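Local coordinates for protein AAR187Cp (Eremothecium gossypii, PDB 3ZIL) that probably regulates the establishment of sister-chromatid cohesion, as the Wpl1 (Wapl-type) partner of the cohesin complex in chromosome segregation, at residues 250-255 against 299-304. Sequence-based numbering, arbitrary orientation.
Sequences SLVRSL and EELTNF
Glu-300 lays its carboxylate alongside the aliphatic part of Arg-253, OE2 lying 3.4 Å from Arg-253 CD. OE1 also meets the guanidinium at its edge, in its plane, and makes a long salt bridge with NE (3.6 Å). The two flat groups are turned 38° apart. Arg-253 runs extended from CG to NE, whereas in Glu-300 the bend at chi2 (92°) turns the carboxylate across the arginine's CG and CD. The backbones come close here, with the CA atoms of Arg-253 and Glu-300 5.7 Å apart. Glu-300 further touches Met-257, one helical turn on from Arg-253. Without the carboxylate, as with an alanine here, Arg-253 NE would probably lose this acidic mate and its chain would be freer to turn. The all-helical Wap1 domain is an elongated stack of helices, and the contact joins two of them in its C-terminal half, the short, weakly bonded helix 299-302 packing against helix 248-261. On the buried side, the side chains of Val-252 and Leu-301 cross at about a right angle. With CG1 of Val-252 anti to the backbone N, this methyl is turned to Leu-301 and meets its CD2 at 4.0 Å. Helix 272-289 joins this apolar layer, Ile-288 meeting Val-252 and Val-289 meeting Leu-301. CD1 of Leu-301 lies over one face of the Phe-304 ring, offset toward its rim, and that ring also stacks with Phe-326 of helix 321-336.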
loop_
_atom_site.group_PDB
_atom_site.type_symbol
_atom_site.label_atom_id
_atom_site.label_comp_id
_atom_site.label_asym_id
_atom_site.label_seq_id
_atom_site.Cartn_x
_atom_site.Cartn_y
_atom_site.Cartn_z
ATOM N N SER A 250 -15.980 -15.277 -4.840
ATOM C CA SER A 250 -16.552 -14.231 -4.035
ATOM C C SER A 250 -15.942 -12.853 -4.383
ATOM O O SER A 250 -16.624 -11.793 -4.509
ATOM C CB SER A 250 -16.281 -14.524 -2.547
ATOM O OG SER A 250 -17.108 -13.622 -1.890
ATOM N N LEU A 251 -14.640 -12.803 -4.464
ATOM C CA LEU A 251 -14.031 -11.538 -4.869
ATOM C C LEU A 251 -14.560 -11.103 -6.292
ATOM O O LEU A 251 -14.967 -9.949 -6.539
ATOM C CB LEU A 251 -12.532 -11.701 -4.827
ATOM C CG LEU A 251 -11.630 -10.537 -5.256
ATOM C CD1 LEU A 251 -12.008 -9.271 -4.430
ATOM C CD2 LEU A 251 -10.152 -10.930 -5.102
ATOM N N VAL A 252 -14.499 -11.994 -7.245
ATOM C CA VAL A 252 -15.056 -11.739 -8.553
ATOM C C VAL A 252 -16.499 -11.173 -8.481
ATOM O O VAL A 252 -16.767 -10.164 -9.185
ATOM C CB VAL A 252 -14.945 -13.037 -9.409
ATOM C CG1 VAL A 252 -15.765 -12.938 -10.706
ATOM C CG2 VAL A 252 -13.463 -13.265 -9.750
ATOM N N ARG A 253 -17.422 -11.763 -7.655
ATOM C CA ARG A 253 -18.792 -11.167 -7.595
ATOM C C ARG A 253 -18.740 -9.727 -7.234
ATOM O O ARG A 253 -19.378 -8.947 -7.916
ATOM C CB ARG A 253 -19.797 -11.774 -6.559
ATOM C CG ARG A 253 -19.914 -13.243 -6.632
ATOM C CD ARG A 253 -21.129 -13.873 -5.892
ATOM N NE ARG A 253 -20.992 -15.275 -6.285
ATOM C CZ ARG A 253 -20.374 -16.229 -5.581
ATOM N NH1 ARG A 253 -19.924 -16.018 -4.327
ATOM N NH2 ARG A 253 -20.262 -17.434 -6.115
ATOM N N SER A 254 -18.077 -9.421 -6.088
ATOM C CA SER A 254 -17.939 -8.057 -5.607
ATOM C C SER A 254 -17.424 -7.128 -6.668
ATOM O O SER A 254 -18.019 -6.047 -6.895
ATOM C CB SER A 254 -17.041 -7.988 -4.371
ATOM O OG SER A 254 -17.669 -8.820 -3.418
ATOM N N LEU A 255 -16.328 -7.522 -7.309
ATOM C CA LEU A 255 -15.742 -6.679 -8.336
ATOM C C LEU A 255 -16.708 -6.547 -9.515
ATOM O O LEU A 255 -16.873 -5.394 -10.059
ATOM C CB LEU A 255 -14.375 -7.218 -8.836
ATOM C CG LEU A 255 -13.264 -7.108 -7.765
ATOM C CD1 LEU A 255 -12.063 -8.003 -8.193
ATOM C CD2 LEU A 255 -12.831 -5.661 -7.617
ATOM N N GLU A 299 -21.032 -16.601 -12.084
ATOM C CA GLU A 299 -22.251 -16.059 -12.733
ATOM C C GLU A 299 -22.377 -14.527 -12.843
ATOM O O GLU A 299 -22.772 -14.053 -13.896
ATOM C CB GLU A 299 -23.531 -16.667 -12.125
ATOM C CG GLU A 299 -24.448 -15.652 -11.459
ATOM C CD GLU A 299 -25.668 -16.279 -10.812
ATOM O OE1 GLU A 299 -26.093 -17.383 -11.233
ATOM O OE2 GLU A 299 -26.203 -15.653 -9.873
ATOM N N GLU A 300 -22.063 -13.743 -11.811
ATOM C CA GLU A 300 -22.228 -12.256 -11.958
ATOM C C GLU A 300 -21.288 -11.641 -12.991
ATOM O O GLU A 300 -21.563 -10.556 -13.469
ATOM C CB GLU A 300 -22.068 -11.428 -10.629
ATOM C CG GLU A 300 -23.276 -11.425 -9.704
ATOM C CD GLU A 300 -23.188 -12.551 -8.676
ATOM O OE1 GLU A 300 -22.681 -13.669 -8.990
ATOM O OE2 GLU A 300 -23.597 -12.299 -7.522
ATOM N N LEU A 301 -20.165 -12.297 -13.291
ATOM C CA LEU A 301 -19.244 -11.724 -14.249
ATOM C C LEU A 301 -19.874 -11.870 -15.647
ATOM O O LEU A 301 -19.651 -11.034 -16.542
ATOM C CB LEU A 301 -17.838 -12.361 -14.139
ATOM C CG LEU A 301 -16.699 -11.765 -14.959
ATOM C CD1 LEU A 301 -16.506 -10.287 -14.699
ATOM C CD2 LEU A 301 -15.420 -12.555 -14.678
ATOM N N THR A 302 -20.696 -12.907 -15.810
ATOM C CA THR A 302 -21.371 -13.113 -17.084
ATOM C C THR A 302 -22.479 -12.067 -17.309
ATOM O O THR A 302 -22.936 -11.890 -18.433
ATOM C CB THR A 302 -21.956 -14.508 -17.235
ATOM O OG1 THR A 302 -23.156 -14.575 -16.460
ATOM C CG2 THR A 302 -20.979 -15.602 -16.788
ATOM N N ASN A 303 -22.893 -11.357 -16.265
ATOM C CA ASN A 303 -23.796 -10.223 -16.466
ATOM C C ASN A 303 -23.097 -9.063 -17.088
ATOM O O ASN A 303 -23.726 -8.023 -17.315
ATOM C CB ASN A 303 -24.326 -9.720 -15.168
ATOM C CG ASN A 303 -25.244 -10.691 -14.526
ATOM O OD1 ASN A 303 -25.827 -11.540 -15.194
ATOM N ND2 ASN A 303 -25.352 -10.605 -13.221
ATOM N N PHE A 304 -21.791 -9.196 -17.307
ATOM C CA PHE A 304 -21.074 -8.239 -18.170
ATOM C C PHE A 304 -21.648 -8.423 -19.616
ATOM O O PHE A 304 -21.476 -7.526 -20.480
ATOM C CB PHE A 304 -19.548 -8.532 -18.212
ATOM C CG PHE A 304 -18.706 -7.916 -17.077
ATOM C CD1 PHE A 304 -19.261 -7.488 -15.891
ATOM C CD2 PHE A 304 -17.292 -7.836 -17.232
ATOM C CE1 PHE A 304 -18.443 -6.959 -14.879
ATOM C CE2 PHE A 304 -16.475 -7.282 -16.240
ATOM C CZ PHE A 304 -17.051 -6.852 -15.052
#